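Local coordinates for aldehyde Dehydrogenase (Burkholderia cenocepacia, PDB 4O6R) that probably oxidises aldehydes to carboxylic acids with NAD+ or NADP+ as the electron acceptor, at the interface of chains A and B. Sequence-based numbering; all coordinates share one arbitrary frame. Chains: chain A/B, Aldehyde Dehydrogenase.

The interface of chains A and B. Residues chain A 451, 453-455; chain B 132, 140, 481, 483.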
ATOM      1  N   ASN A 451     -15.423  -1.987  13.068  1.00  9.13           N
ATOM      2  CA  ASN A 451     -14.527  -3.106  12.867  1.00  8.89           C
ATOM      3  C   ASN A 451     -13.129  -2.571  13.107  1.00  8.59           C
ATOM      4  O   ASN A 451     -12.824  -1.415  12.725  1.00  8.48           O
ATOM      5  CB  ASN A 451     -14.694  -3.678  11.451  1.00  8.99           C
ATOM      6  CG  ASN A 451     -13.682  -4.733  11.108  1.00  9.23           C
ATOM      7  OD1 ASN A 451     -12.539  -4.437  10.808  1.00  9.34           O
ATOM      8  ND2 ASN A 451     -14.102  -5.978  11.105  1.00  9.80           N
ATOM      9  N   GLY A 453     -10.351  -2.937  11.680  1.00  7.80           N
ATOM     10  CA  GLY A 453      -9.650  -2.493  10.509  1.00  7.61           C
ATOM     11  C   GLY A 453     -10.300  -1.351   9.747  1.00  7.49           C
ATOM     12  O   GLY A 453      -9.727  -0.888   8.757  1.00  7.26           O
ATOM     13  N   SER A 454     -11.486  -0.899  10.185  1.00  7.42           N
ATOM     14  CA  SER A 454     -12.226   0.099   9.445  1.00  7.38           C
ATOM     15  C   SER A 454     -12.088   1.478  10.082  1.00  7.38           C
ATOM     16  O   SER A 454     -12.525   1.672  11.206  1.00  7.35           O
ATOM     17  CB  SER A 454     -13.697  -0.295   9.350  1.00  7.52           C
ATOM     18  OG  SER A 454     -14.401   0.660   8.583  1.00  7.50           O
ATOM     19  N   PRO A 455     -11.442   2.434   9.382  1.00  7.53           N
ATOM     20  CA  PRO A 455     -11.074   3.698  10.075  1.00  7.79           C
ATOM     21  C   PRO A 455     -12.300   4.439  10.603  1.00  8.25           C
ATOM     22  O   PRO A 455     -13.317   4.590   9.909  1.00  8.50           O
ATOM     23  CB  PRO A 455     -10.395   4.537   8.976  1.00  7.54           C
ATOM     24  CG  PRO A 455     -10.903   3.921   7.695  1.00  7.57           C
ATOM     25  CD  PRO A 455     -11.020   2.451   7.969  1.00  7.55           C
TER
ATOM     26  N   ILE B 132     -12.155  -2.786   2.989  1.00  7.94           N
ATOM     27  CA  ILE B 132     -11.795  -3.409   4.257  1.00  8.12           C
ATOM     28  C   ILE B 132     -12.502  -4.739   4.418  1.00  8.71           C
ATOM     29  O   ILE B 132     -13.736  -4.809   4.231  1.00  8.89           O
ATOM     30  CB  ILE B 132     -12.224  -2.512   5.438  1.00  8.03           C
ATOM     31  CG1 ILE B 132     -11.857  -1.043   5.196  1.00  7.84           C
ATOM     32  CG2 ILE B 132     -11.695  -3.045   6.762  1.00  8.08           C
ATOM     33  CD1 ILE B 132     -10.386  -0.762   5.043  1.00  7.68           C
ATOM     34  N   ASN B 140     -17.400  -2.595   2.802  1.00  7.90           N
ATOM     35  CA  ASN B 140     -16.859  -1.365   3.399  1.00  7.71           C
ATOM     36  C   ASN B 140     -15.743  -0.815   2.528  1.00  7.55           C
ATOM     37  O   ASN B 140     -14.658  -1.402   2.465  1.00  7.46           O
ATOM     38  CB  ASN B 140     -16.377  -1.666   4.825  1.00  7.63           C
ATOM     39  CG  ASN B 140     -15.786  -0.469   5.548  1.00  7.49           C
ATOM     40  OD1 ASN B 140     -14.971  -0.635   6.490  1.00  7.45           O
ATOM     41  ND2 ASN B 140     -16.207   0.730   5.168  1.00  7.36           N
ATOM     42  N   SER B 481     -15.276   6.517   5.144  1.00  8.65           N
ATOM     43  CA  SER B 481     -15.618   5.095   5.193  1.00  8.43           C
ATOM     44  C   SER B 481     -17.110   4.913   4.911  1.00  8.37           C
ATOM     45  O   SER B 481     -17.941   5.583   5.520  1.00  8.56           O
ATOM     46  CB  SER B 481     -15.273   4.568   6.587  1.00  8.50           C
ATOM     47  OG  SER B 481     -15.689   3.241   6.745  1.00  8.95           O
ATOM     48  N   TRP B 483     -20.200   2.011   4.418  1.00  8.20           N
ATOM     49  CA  TRP B 483     -20.586   0.618   4.643  1.00  8.37           C
ATOM     50  C   TRP B 483     -21.882   0.352   3.925  1.00  8.50           C
ATOM     51  O   TRP B 483     -22.815   1.143   4.029  1.00  8.51           O
ATOM     52  CB  TRP B 483     -20.823   0.327   6.112  1.00  8.62           C
ATOM     53  CG  TRP B 483     -19.655   0.390   7.008  1.00  8.81           C
ATOM     54  CD1 TRP B 483     -18.982   1.502   7.419  1.00  8.81           C
ATOM     55  CD2 TRP B 483     -19.088  -0.705   7.715  1.00  9.18           C
ATOM     56  NE1 TRP B 483     -17.991   1.151   8.310  1.00  8.94           N
ATOM     57  CE2 TRP B 483     -18.052  -0.198   8.522  1.00  9.21           C
ATOM     58  CE3 TRP B 483     -19.359  -2.071   7.747  1.00  9.58           C
ATOM     59  CZ2 TRP B 483     -17.263  -1.022   9.331  1.00  9.40           C
ATOM     60  CZ3 TRP B 483     -18.593  -2.883   8.559  1.00  9.89           C
ATOM     61  CH2 TRP B 483     -17.547  -2.360   9.322  1.00  9.73           C
TER
HETATM   62  O   HOH W   1     -15.538   2.819   9.416  1.00  8.73           O
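The indole of B:Trp483 meets A:Asn451 at its edge. CB of A:Asn451 lies in the ring plane, 3.8 Å from CH2. One indole face is covered from its own chain by the amide of B:Asn140, whose CG sits over the ring centre. A:Ser454 comes in above the plane on that same side, its CB 3.6 Å from CZ2. NE1, the indole N-H, points outward in the ring plane to water 1, 3.2 Å away and nearly straight (166° at H).

A:Ser454 gives its hydroxyl OG to the amide oxygen OD1 of B:Asn140, at a short 2.5 Å. OG stands 21° off the plane of the B:Asn140 side-chain carbonyl. Its chi1 of -178° turns OG away from its own backbone N and towards chain B. Within chain B, ND2 of B:Asn140 donates, close to its amide plane, to OG of B:Ser481 at 3.0 Å. Together the OD1 and ND2 bonds probably set the amide's flip.

Water 1 joins the hydroxyls of A:Ser454 and B:Ser481, the carbonyl O of A:Pro455 and the indole N-H. On the other flank, CG2 of B:Ile132 packs against the carbonyl O of A:Gly453 at 3.5 Å. OD1 of A:Asn451 accepts from N of A:Gly453 and probably steadies this loop.

The patch seats the A:451-455 loop against chain B. Strands 138-146 and 477-485 there probably belong to the family's oligomerisation region. The patch recurs across the two-fold and likely supports the dimer within the four-copy deposited assembly.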